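Local coordinates for protein lysozyme (Meretrix lusoria, PDB 3AB6) that hydrolyses the beta-1,4 linkages of bacterial peptidoglycan, lysing Gram-positive cells, and also cleaves chitin chains, at residues Cys21-Cys26 against Cys35-Ile40. Sequence-based numbering, arbitrary orientation.
Sequences CRNVGC and CGYFQI. With NAG (2-acetamido-2-deoxy-beta-D-glucopyranose), chain B.
Cys-26 and Cys-35 are joined by a disulfide, SG to SG 2.0 Å, across an antiparallel non-hydrogen-bonded pair; its chi3 is 99°. Next to it, Gly-25 O takes two hydrogen bonds. Gly-36 N donates to it over 2.9 Å from above the carbonyl plane, while Gln-39 NE2, 3.2 Å from the same oxygen, arrives almost head-on to the C=O. Gln-39 NE2 spends its other N-H on Gly-36 O at 3.0 Å, in the carbonyl plane and on a lone pair. Both acceptors lie nearly in the plane of the Gln-39 amide, which fixes its rotation; a bend at chi2 (-67°) folds the chain back to reach them. Val-24 CG2 packs 3.5 Å from Gln-39 NE2, the two side chains crossing at about a right angle. Farther along, the Arg-22–Asn-23 peptide lies over one face of the Tyr-37 ring, with Asn-23 N 3.6 Å from CZ, and Cys-21 SG sits at the ring edge. The type I turn from Gly-36 to Gln-39, linking strands 32-35 and 40-41 of the three-stranded antiparallel sheet, is thereby tied to the loop between helix 8-19 and strand 26-29. Gln-39 also touches Glu-18, the predicted proton donor on that helix, while Phe-38 packs on helix 62-76.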
ATOM      1  N   CYS A  21       8.534   7.660   1.687  1.00 11.60           N
ATOM      2  CA  CYS A  21       7.487   8.568   1.218  1.00 12.00           C
ATOM      3  C   CYS A  21       8.056   9.673   0.350  1.00 12.97           C
ATOM      4  O   CYS A  21       7.987  10.855   0.692  1.00 13.22           O
ATOM      5  CB  CYS A  21       6.689   9.169   2.382  1.00 12.79           C
ATOM      6  SG  CYS A  21       4.944   9.502   1.950  1.00 12.99           S
ATOM      7  N   ARG A  22       8.615   9.255  -0.781  1.00 13.46           N
ATOM      8  CA  ARG A  22       9.220  10.141  -1.760  1.00 15.90           C
ATOM      9  C   ARG A  22       8.883   9.579  -3.138  1.00 14.74           C
ATOM     10  O   ARG A  22       8.568   8.393  -3.273  1.00 14.02           O
ATOM     11  CB  ARG A  22      10.744  10.157  -1.596  1.00 14.52           C
ATOM     12  CG  ARG A  22      11.245  10.499  -0.202  1.00 18.66           C
ATOM     13  CD  ARG A  22      12.756  10.313  -0.117  1.00 21.27           C
ATOM     14  NE  ARG A  22      13.284  10.668   1.198  1.00 30.05           N
ATOM     15  CZ  ARG A  22      14.567  10.597   1.536  1.00 33.29           C
ATOM     16  NH1 ARG A  22      15.469  10.179   0.658  1.00 34.64           N
ATOM     17  NH2 ARG A  22      14.951  10.950   2.756  1.00 34.27           N
ATOM     18  N   ASN A  23       8.942  10.427  -4.158  1.00 14.22           N
ATOM     19  CA  ASN A  23       8.668   9.981  -5.520  1.00 13.85           C
ATOM     20  C   ASN A  23       9.966   9.360  -6.038  1.00 13.90           C
ATOM     21  O   ASN A  23      10.728   9.997  -6.769  1.00 13.05           O
ATOM     22  CB  ASN A  23       8.239  11.173  -6.385  1.00 15.11           C
ATOM     23  CG  ASN A  23       7.987  10.786  -7.825  1.00 14.72           C
ATOM     24  OD1 ASN A  23       7.651   9.640  -8.124  1.00 19.83           O
ATOM     25  ND2 ASN A  23       8.133  11.748  -8.726  1.00 21.13           N
ATOM     26  N   VAL A  24      10.199   8.108  -5.649  1.00 13.45           N
ATOM     27  CA  VAL A  24      11.420   7.378  -6.001  1.00 13.72           C
ATOM     28  C   VAL A  24      11.480   6.702  -7.369  1.00 13.51           C
ATOM     29  O   VAL A  24      12.503   6.105  -7.723  1.00 13.47           O
ATOM     30  CB  VAL A  24      11.719   6.299  -4.944  1.00 13.19           C
ATOM     31  CG1 VAL A  24      11.811   6.938  -3.569  1.00 15.22           C
ATOM     32  CG2 VAL A  24      10.636   5.230  -4.967  1.00 13.19           C
ATOM     33  N   GLY A  25      10.400   6.784  -8.137  1.00 12.88           N
ATOM     34  CA  GLY A  25      10.392   6.150  -9.442  1.00 14.04           C
ATOM     35  C   GLY A  25      10.043   4.678  -9.332  1.00 13.97           C
ATOM     36  O   GLY A  25       9.465   4.241  -8.333  1.00 13.87           O
ATOM     37  N   CYS A  26      10.406   3.902 -10.347  1.00 14.46           N
ATOM     38  CA  CYS A  26      10.090   2.481 -10.350  1.00 15.34           C
ATOM     39  C   CYS A  26      11.274   1.557 -10.076  1.00 16.90           C
ATOM     40  O   CYS A  26      12.439   1.918 -10.269  1.00 16.35           O
ATOM     41  CB  CYS A  26       9.463   2.088 -11.683  1.00 15.33           C
ATOM     42  SG  CYS A  26       8.076   3.108 -12.286  1.00 17.68           S
ATOM     43  N   CYS A  35       6.121   1.192  -8.635  1.00  8.72           N
ATOM     44  CA  CYS A  35       6.463   2.604  -8.775  1.00  9.39           C
ATOM     45  C   CYS A  35       5.960   3.601  -7.739  1.00  8.41           C
ATOM     46  O   CYS A  35       4.915   3.413  -7.120  1.00  8.87           O
ATOM     47  CB  CYS A  35       5.971   3.113 -10.123  1.00 11.07           C
ATOM     48  SG  CYS A  35       6.401   2.170 -11.616  1.00 13.45           S
ATOM     49  N   GLY A  36       6.719   4.684  -7.591  1.00  9.19           N
ATOM     50  CA  GLY A  36       6.351   5.778  -6.707  1.00  9.59           C
ATOM     51  C   GLY A  36       6.285   5.638  -5.197  1.00  8.71           C
ATOM     52  O   GLY A  36       6.813   4.692  -4.600  1.00  8.99           O
ATOM     53  N   TYR A  37       5.618   6.616  -4.589  1.00  8.67           N
ATOM     54  CA  TYR A  37       5.456   6.704  -3.145  1.00  9.03           C
ATOM     55  C   TYR A  37       5.072   5.411  -2.451  1.00  8.05           C
ATOM     56  O   TYR A  37       5.632   5.065  -1.414  1.00  8.11           O
ATOM     57  CB  TYR A  37       4.414   7.771  -2.785  1.00  9.13           C
ATOM     58  CG  TYR A  37       4.864   9.194  -3.029  1.00  8.48           C
ATOM     59  CD1 TYR A  37       4.720   9.788  -4.279  1.00  9.77           C
ATOM     60  CD2 TYR A  37       5.450   9.940  -2.007  1.00 11.76           C
ATOM     61  CE1 TYR A  37       5.148  11.096  -4.511  1.00 12.42           C
ATOM     62  CE2 TYR A  37       5.883  11.247  -2.223  1.00 12.02           C
ATOM     63  CZ  TYR A  37       5.728  11.819  -3.476  1.00 13.40           C
ATOM     64  OH  TYR A  37       6.149  13.115  -3.686  1.00 11.96           O
ATOM     65  N   PHE A  38       4.112   4.700  -3.026  1.00  7.89           N
ATOM     66  CA  PHE A  38       3.645   3.463  -2.429  1.00  8.11           C
ATOM     67  C   PHE A  38       4.095   2.198  -3.149  1.00  9.23           C
ATOM     68  O   PHE A  38       3.637   1.106  -2.823  1.00  9.28           O
ATOM     69  CB  PHE A  38       2.115   3.491  -2.310  1.00  8.33           C
ATOM     70  CG  PHE A  38       1.605   4.421  -1.232  1.00  7.61           C
ATOM     71  CD1 PHE A  38       1.481   5.791  -1.465  1.00  7.31           C
ATOM     72  CD2 PHE A  38       1.292   3.928   0.029  1.00  8.99           C
ATOM     73  CE1 PHE A  38       1.053   6.657  -0.451  1.00  7.72           C
ATOM     74  CE2 PHE A  38       0.863   4.780   1.050  1.00  9.51           C
ATOM     75  CZ  PHE A  38       0.743   6.148   0.811  1.00  7.84           C
ATOM     76  N   GLN A  39       4.996   2.356  -4.115  1.00  8.54           N
ATOM     77  CA  GLN A  39       5.522   1.233  -4.883  1.00  7.80           C
ATOM     78  C   GLN A  39       4.400   0.339  -5.397  1.00  7.45           C
ATOM     79  O   GLN A  39       4.373  -0.867  -5.161  1.00  7.30           O
ATOM     80  CB  GLN A  39       6.507   0.443  -4.018  1.00  7.54           C
ATOM     81  CG  GLN A  39       7.830   1.187  -3.837  1.00  7.93           C
ATOM     82  CD  GLN A  39       8.587   1.303  -5.144  1.00 11.32           C
ATOM     83  OE1 GLN A  39       9.138   0.320  -5.635  1.00 11.23           O
ATOM     84  NE2 GLN A  39       8.594   2.500  -5.733  1.00  9.74           N
ATOM     85  N   ILE A  40       3.478   0.968  -6.113  1.00  7.30           N
ATOM     86  CA  ILE A  40       2.320   0.299  -6.681  1.00  7.70           C
ATOM     87  C   ILE A  40       2.628  -0.343  -8.025  1.00  7.77           C
ATOM     88  O   ILE A  40       3.272   0.259  -8.884  1.00  8.42           O
ATOM     89  CB  ILE A  40       1.164   1.305  -6.849  1.00  7.69           C
ATOM     90  CG1 ILE A  40       0.735   1.811  -5.473  1.00 10.29           C
ATOM     91  CG2 ILE A  40      -0.009   0.657  -7.573  1.00 11.73           C
ATOM     92  CD1 ILE A  40      -0.245   2.963  -5.523  1.00  9.49           C
TER
HETATM   93  C1  NAG B   1       2.872  -6.545  -4.281  1.00  8.25           C
HETATM   94  C2  NAG B   1       1.720  -5.793  -4.957  1.00  8.30           C
HETATM   95  C3  NAG B   1       0.498  -6.725  -5.030  1.00  7.14           C
HETATM   96  C4  NAG B   1       0.889  -8.056  -5.708  1.00 11.52           C
HETATM   97  C5  NAG B   1       2.111  -8.652  -5.001  1.00 10.57           C
HETATM   98  C6  NAG B   1       2.636  -9.892  -5.726  1.00 16.17           C
HETATM   99  C7  NAG B   1       1.395  -3.395  -4.841  1.00  6.40           C
HETATM  100  C8  NAG B   1       1.291  -2.187  -3.958  1.00  4.39           C
HETATM  101  N2  NAG B   1       1.410  -4.575  -4.212  1.00  5.34           N
HETATM  102  O1  NAG B   1       4.027  -5.788  -4.387  1.00 10.05           O
HETATM  103  O3  NAG B   1      -0.536  -6.102  -5.782  1.00 11.71           O
HETATM  104  O4  NAG B   1      -0.100  -9.053  -5.570  1.00  9.56           O
HETATM  105  O5  NAG B   1       3.132  -7.704  -5.052  1.00 12.14           O
HETATM  106  O6  NAG B   1       3.527 -10.501  -4.809  1.00 20.91           O
HETATM  107  O7  NAG B   1       1.537  -3.257  -6.069  1.00  7.00           O